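PDB 3UBF: neural-cadherin from Drosophila melanogaster, which mediates calcium-dependent cell adhesion, preferentially by homophilic binding between cells, and so may contribute to the sorting of different cell types. Local coordinates for residues A[217-222]-A[301-306]; A[248-253]-A[260-265]. All coordinates share one frame; numbering follows the deposited sequence.

Contact 1 of 2, residues A[217-222]-A[301-306]; sequences PSYEAE and TSVDLT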
loop_
_atom_site.group_PDB
_atom_site.type_symbol
_atom_site.label_atom_id
_atom_site.label_comp_id
_atom_site.label_asym_id
_atom_site.label_seq_id
_atom_site.Cartn_x
_atom_site.Cartn_y
_atom_site.Cartn_z
ATOM N N PRO A 217 -16.156 2.879 -2.652
ATOM C CA PRO A 217 -16.940 3.368 -3.777
ATOM C C PRO A 217 -18.203 2.534 -4.023
ATOM O O PRO A 217 -19.149 3.019 -4.651
ATOM C CB PRO A 217 -15.970 3.250 -4.944
ATOM C CG PRO A 217 -15.104 2.112 -4.571
ATOM C CD PRO A 217 -14.909 2.235 -3.100
ATOM N N SER A 218 -18.205 1.290 -3.551
ATOM C CA SER A 218 -19.419 0.476 -3.477
ATOM C C SER A 218 -19.300 -0.552 -2.365
ATOM O O SER A 218 -18.208 -0.892 -1.931
ATOM C CB SER A 218 -19.757 -0.198 -4.817
ATOM O OG SER A 218 -18.807 -1.189 -5.178
ATOM N N TYR A 219 -20.436 -1.042 -1.903
ATOM C CA TYR A 219 -20.457 -2.000 -0.816
ATOM C C TYR A 219 -21.177 -3.260 -1.231
ATOM O O TYR A 219 -22.166 -3.220 -1.956
ATOM C CB TYR A 219 -21.127 -1.397 0.412
ATOM C CG TYR A 219 -20.353 -0.273 1.035
ATOM C CD1 TYR A 219 -20.478 1.026 0.559
ATOM C CD2 TYR A 219 -19.506 -0.501 2.113
ATOM C CE1 TYR A 219 -19.779 2.067 1.135
ATOM C CE2 TYR A 219 -18.806 0.535 2.695
ATOM C CZ TYR A 219 -18.946 1.815 2.193
ATOM O OH TYR A 219 -18.250 2.850 2.752
ATOM N N GLU A 220 -20.677 -4.372 -0.720
ATOM C CA GLU A 220 -21.095 -5.697 -1.101
ATOM C C GLU A 220 -21.107 -6.510 0.190
ATOM O O GLU A 220 -20.120 -6.516 0.931
ATOM C CB GLU A 220 -20.066 -6.260 -2.095
ATOM C CG GLU A 220 -20.667 -6.792 -3.398
ATOM C CD GLU A 220 -19.886 -6.364 -4.668
ATOM O OE1 GLU A 220 -18.733 -6.830 -4.862
ATOM O OE2 GLU A 220 -20.442 -5.569 -5.481
ATOM N N ALA A 221 -22.226 -7.158 0.495
ATOM C CA ALA A 221 -22.256 -8.118 1.606
ATOM C C ALA A 221 -22.829 -9.435 1.129
ATOM O O ALA A 221 -23.664 -9.461 0.234
ATOM C CB ALA A 221 -23.048 -7.587 2.789
ATOM N N GLU A 222 -22.361 -10.519 1.729
ATOM C CA GLU A 222 -22.836 -11.852 1.434
ATOM C C GLU A 222 -23.248 -12.512 2.739
ATOM O O GLU A 222 -22.425 -12.735 3.613
ATOM C CB GLU A 222 -21.751 -12.676 0.735
ATOM C CG GLU A 222 -22.093 -14.166 0.648
ATOM C CD GLU A 222 -21.226 -14.932 -0.338
ATOM O OE1 GLU A 222 -21.272 -14.614 -1.555
ATOM O OE2 GLU A 222 -20.515 -15.867 0.105
ATOM N N THR A 301 -24.616 12.228 -0.407
ATOM C CA THR A 301 -23.951 11.346 -1.343
ATOM C C THR A 301 -24.573 9.962 -1.222
ATOM O O THR A 301 -24.925 9.533 -0.119
ATOM C CB THR A 301 -22.439 11.259 -1.065
ATOM O OG1 THR A 301 -21.877 12.577 -1.120
ATOM C CG2 THR A 301 -21.735 10.359 -2.083
ATOM N N SER A 302 -24.705 9.274 -2.355
ATOM C CA SER A 302 -25.190 7.901 -2.363
ATOM C C SER A 302 -24.149 6.878 -2.814
ATOM O O SER A 302 -23.190 7.204 -3.505
ATOM C CB SER A 302 -26.453 7.796 -3.206
ATOM O OG SER A 302 -27.546 8.298 -2.462
ATOM N N VAL A 303 -24.347 5.640 -2.395
ATOM C CA VAL A 303 -23.471 4.540 -2.767
ATOM C C VAL A 303 -24.312 3.271 -2.924
ATOM O O VAL A 303 -25.363 3.146 -2.308
ATOM C CB VAL A 303 -22.342 4.353 -1.713
ATOM C CG1 VAL A 303 -22.876 3.740 -0.411
ATOM C CG2 VAL A 303 -21.183 3.563 -2.286
ATOM N N ASP A 304 -23.863 2.345 -3.762
ATOM C CA ASP A 304 -24.568 1.069 -3.918
ATOM C C ASP A 304 -24.194 0.123 -2.813
ATOM O O ASP A 304 -23.019 0.000 -2.449
ATOM C CB ASP A 304 -24.228 0.384 -5.233
ATOM C CG ASP A 304 -24.599 1.206 -6.421
ATOM O OD1 ASP A 304 -25.765 1.660 -6.502
ATOM O OD2 ASP A 304 -23.708 1.393 -7.284
ATOM N N LEU A 305 -25.215 -0.524 -2.274
ATOM C CA LEU A 305 -25.027 -1.659 -1.405
ATOM C C LEU A 305 -25.706 -2.865 -2.060
ATOM O O LEU A 305 -26.888 -2.812 -2.431
ATOM C CB LEU A 305 -25.592 -1.374 -0.015
ATOM C CG LEU A 305 -25.655 -2.531 0.984
ATOM C CD1 LEU A 305 -24.298 -3.165 1.217
ATOM C CD2 LEU A 305 -26.244 -2.035 2.298
ATOM N N THR A 306 -24.931 -3.929 -2.233
ATOM C CA THR A 306 -25.431 -5.151 -2.809
ATOM C C THR A 306 -25.363 -6.228 -1.736
ATOM O O THR A 306 -24.301 -6.456 -1.142
ATOM C CB THR A 306 -24.616 -5.534 -4.054
ATOM O OG1 THR A 306 -24.658 -4.444 -4.984
ATOM C CG2 THR A 306 -25.180 -6.768 -4.728
HETATM O O HOH W 1 -21.866 2.649 -5.604
HETATM O O HOH W 2 -22.560 -2.841 -4.719
#
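Tyr219 and Glu220 run beside Leu305 and Thr306 as a parallel strand pair, the N-to-C directions only 11° apart, joined by three backbone hydrogen bonds. Tyr219 N gives its hydrogen to Asp304 O at 2.8 Å, Thr306 N binds Tyr219 O, and Ala221 N reaches Thr306 O at 2.7 Å. Tyr219 O also receives a CA-H...O contact from Leu305 CA, and Thr306 O one from Glu220 CA. The side chains divide between the two faces. On the inner one, the side chains of Tyr219 and Val303 cross at about a right angle, ring carbon CD1 lying 3.7 Å from Val303 CG1. A chi1 of 73° sets that methyl between the backbone N and the carbonyl carbon, leaving CG2 to approach Pro217 O at 3.2 Å. Leu305 turns CD1 to Tyr219 CB, also 3.7 Å away; Ile236 of strand 232-239 touches both residues, and Phe214 touches Tyr219 and Val303, which explains why large apolar groups suit this side. The other face is more polar. Glu220 and Thr306 lie side by side, CG of the first 4.2 Å from CB of the second. One water links Tyr219 O to Thr306 OG1, while another donates to Pro217 O and Asp304 OD2 and accepts from Asp304 N at 2.7 Å, tying the loop before the strand to its neighbour. This parallel joining of the second half of the split first strand (213-214, then 219-224) to the last, 300-310, is characteristic of the Greek-key beta-sandwich of cadherin repeats, here the third in the crystallised fragment.

Contact 2 of 2, residues A[248-253]-A[260-265]; sequences YTLKAQ and FNIGPT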
loop_
_atom_site.group_PDB
_atom_site.type_symbol
_atom_site.label_atom_id
_atom_site.label_comp_id
_atom_site.label_asym_id
_atom_site.label_seq_id
_atom_site.Cartn_x
_atom_site.Cartn_y
_atom_site.Cartn_z
ATOM N N TYR A 248 -27.406 8.543 7.834
ATOM C CA TYR A 248 -27.472 7.522 6.789
ATOM C C TYR A 248 -28.900 7.076 6.559
ATOM O O TYR A 248 -29.641 6.848 7.521
ATOM C CB TYR A 248 -26.625 6.296 7.153
ATOM C CG TYR A 248 -25.182 6.600 7.419
ATOM C CD1 TYR A 248 -24.725 6.775 8.716
ATOM C CD2 TYR A 248 -24.274 6.724 6.370
ATOM C CE1 TYR A 248 -23.393 7.064 8.968
ATOM C CE2 TYR A 248 -22.942 7.016 6.601
ATOM C CZ TYR A 248 -22.507 7.186 7.906
ATOM O OH TYR A 248 -21.189 7.479 8.153
ATOM N N THR A 249 -29.290 6.969 5.290
ATOM C CA THR A 249 -30.547 6.315 4.939
ATOM C C THR A 249 -30.321 5.227 3.916
ATOM O O THR A 249 -29.258 5.149 3.290
ATOM C CB THR A 249 -31.645 7.282 4.439
ATOM O OG1 THR A 249 -31.190 7.988 3.278
ATOM C CG2 THR A 249 -32.070 8.255 5.535
ATOM N N LEU A 250 -31.342 4.392 3.755
ATOM C CA LEU A 250 -31.259 3.171 2.969
ATOM C C LEU A 250 -32.560 2.944 2.223
ATOM O O LEU A 250 -33.625 2.831 2.833
ATOM C CB LEU A 250 -30.979 1.991 3.895
ATOM C CG LEU A 250 -30.799 0.612 3.265
ATOM C CD1 LEU A 250 -29.650 -0.124 3.920
ATOM C CD2 LEU A 250 -32.094 -0.198 3.351
ATOM N N LYS A 251 -32.479 2.886 0.899
ATOM C CA LYS A 251 -33.643 2.511 0.104
ATOM C C LYS A 251 -33.337 1.305 -0.782
ATOM O O LYS A 251 -32.190 1.084 -1.168
ATOM C CB LYS A 251 -34.185 3.697 -0.704
ATOM C CG LYS A 251 -33.420 4.013 -1.976
ATOM C CD LYS A 251 -34.133 5.095 -2.801
ATOM C CE LYS A 251 -33.167 5.739 -3.793
ATOM N NZ LYS A 251 -31.917 6.202 -3.099
ATOM N N ALA A 252 -34.368 0.524 -1.079
ATOM C CA ALA A 252 -34.226 -0.646 -1.927
ATOM C C ALA A 252 -34.465 -0.284 -3.383
ATOM O O ALA A 252 -35.427 0.413 -3.703
ATOM C CB ALA A 252 -35.196 -1.715 -1.495
ATOM N N GLN A 253 -33.572 -0.743 -4.256
ATOM C CA GLN A 253 -33.768 -0.635 -5.695
ATOM C C GLN A 253 -34.456 -1.897 -6.201
ATOM O O GLN A 253 -33.842 -2.966 -6.270
ATOM C CB GLN A 253 -32.436 -0.381 -6.406
ATOM C CG GLN A 253 -32.170 1.079 -6.790
ATOM C CD GLN A 253 -33.024 2.104 -6.015
ATOM O OE1 GLN A 253 -32.965 2.186 -4.777
ATOM N NE2 GLN A 253 -33.806 2.904 -6.753
ATOM N N PHE A 260 -33.846 -4.811 5.013
ATOM C CA PHE A 260 -32.721 -4.276 5.733
ATOM C C PHE A 260 -33.049 -2.877 6.232
ATOM O O PHE A 260 -33.900 -2.182 5.666
ATOM C CB PHE A 260 -31.489 -4.272 4.829
ATOM C CG PHE A 260 -31.213 -5.605 4.191
ATOM C CD1 PHE A 260 -31.630 -5.867 2.887
ATOM C CD2 PHE A 260 -30.552 -6.607 4.894
ATOM C CE1 PHE A 260 -31.393 -7.113 2.282
ATOM C CE2 PHE A 260 -30.307 -7.855 4.299
ATOM C CZ PHE A 260 -30.734 -8.105 2.991
ATOM N N ASN A 261 -32.412 -2.489 7.324
ATOM C CA ASN A 261 -32.366 -1.091 7.702
ATOM C C ASN A 261 -30.932 -0.696 8.016
ATOM O O ASN A 261 -30.039 -1.544 8.047
ATOM C CB ASN A 261 -33.342 -0.756 8.848
ATOM C CG ASN A 261 -33.299 -1.763 9.983
ATOM O OD1 ASN A 261 -32.229 -2.090 10.496
ATOM N ND2 ASN A 261 -34.467 -2.247 10.394
ATOM N N ILE A 262 -30.710 0.596 8.205
ATOM C CA ILE A 262 -29.395 1.115 8.530
ATOM C C ILE A 262 -29.561 2.049 9.711
ATOM O O ILE A 262 -30.599 2.703 9.845
ATOM C CB ILE A 262 -28.759 1.860 7.335
ATOM C CG1 ILE A 262 -27.269 2.149 7.614
ATOM C CG2 ILE A 262 -29.555 3.136 7.005
ATOM C CD1 ILE A 262 -26.458 2.597 6.408
ATOM N N GLY A 263 -28.556 2.084 10.577
ATOM C CA GLY A 263 -28.556 2.986 11.717
ATOM C C GLY A 263 -28.345 4.408 11.244
ATOM O O GLY A 263 -27.336 4.694 10.601
ATOM N N PRO A 264 -29.302 5.308 11.548
ATOM C CA PRO A 264 -29.209 6.725 11.183
ATOM C C PRO A 264 -27.840 7.359 11.502
ATOM O O PRO A 264 -27.306 8.111 10.684
ATOM C CB PRO A 264 -30.302 7.375 12.035
ATOM C CG PRO A 264 -31.278 6.317 12.278
ATOM C CD PRO A 264 -30.516 5.024 12.334
ATOM N N THR A 265 -27.287 7.042 12.672
ATOM C CA THR A 265 -25.997 7.583 13.110
ATOM C C THR A 265 -24.870 6.580 12.919
ATOM O O THR A 265 -23.732 6.959 12.632
ATOM C CB THR A 265 -26.016 7.965 14.604
ATOM O OG1 THR A 265 -27.295 8.502 14.945
ATOM C CG2 THR A 265 -24.943 9.009 14.912
#
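Tyr248 meets the segment 260-265 from its backbone outward, beginning with a hydrogen bond from its N to Pro264 O (2.9 Å). CB then packs on Ile262 CD1 at 3.8 Å. A chi1 of -57° places CG beside the backbone N, on the side of that bond, and the ring continues past a row of carbonyls: CD1 lies 3.5 Å from Pro264 O, and CE1 has Thr265 O at its edge, in the ring plane, 3.7 Å away. The tip leaves the contact, OH hydrogen-bonding to Ala238 N of strand 232-239, so a buried hydroxyl is satisfied. Replacing Tyr248 by an alanine would probably leave Ala238 N without this mate and open a gap beside the carbonyls of Pro264 and Thr265. The two strands, 161° apart in direction, belong to opposite sheets of the cadherin beta-sandwich, and the chain passes from one to the other at its margin. Their axes come no nearer than 6.3 Å, and side chains fill the interval. Leu250 and Ile262 cross obliquely, Leu250 CB against Ile262 CG2 at 3.6 Å, and Val269 touches both. Branched aliphatic residues suit this position because they present methyls in several directions: Leu250 CD1 packs on Ile262 CB, while CD2 approaches Phe260 O at 3.5 Å.

Contacts 1 and 2 belong to the same cadherin domain, with centres 11 Å apart. Strands 219-224 and 246-253 are the two outermost members of one four-stranded sheet, with 300-310 and 285-294 between them. Contact 1 is thus a pairing within that sheet, whereas contact 2 leads from its far margin to strand 260-262 of the facing sheet. They meet in the interior, where Leu305 CD2 packs 4.2 Å from Leu250 CD1, and Val290 of strand 285-294 touches both Leu305 and Ile262. Each also has a bound zinc ion close by, about 3 Å from the side chain of Asp304 and about 4 Å from that of Thr265.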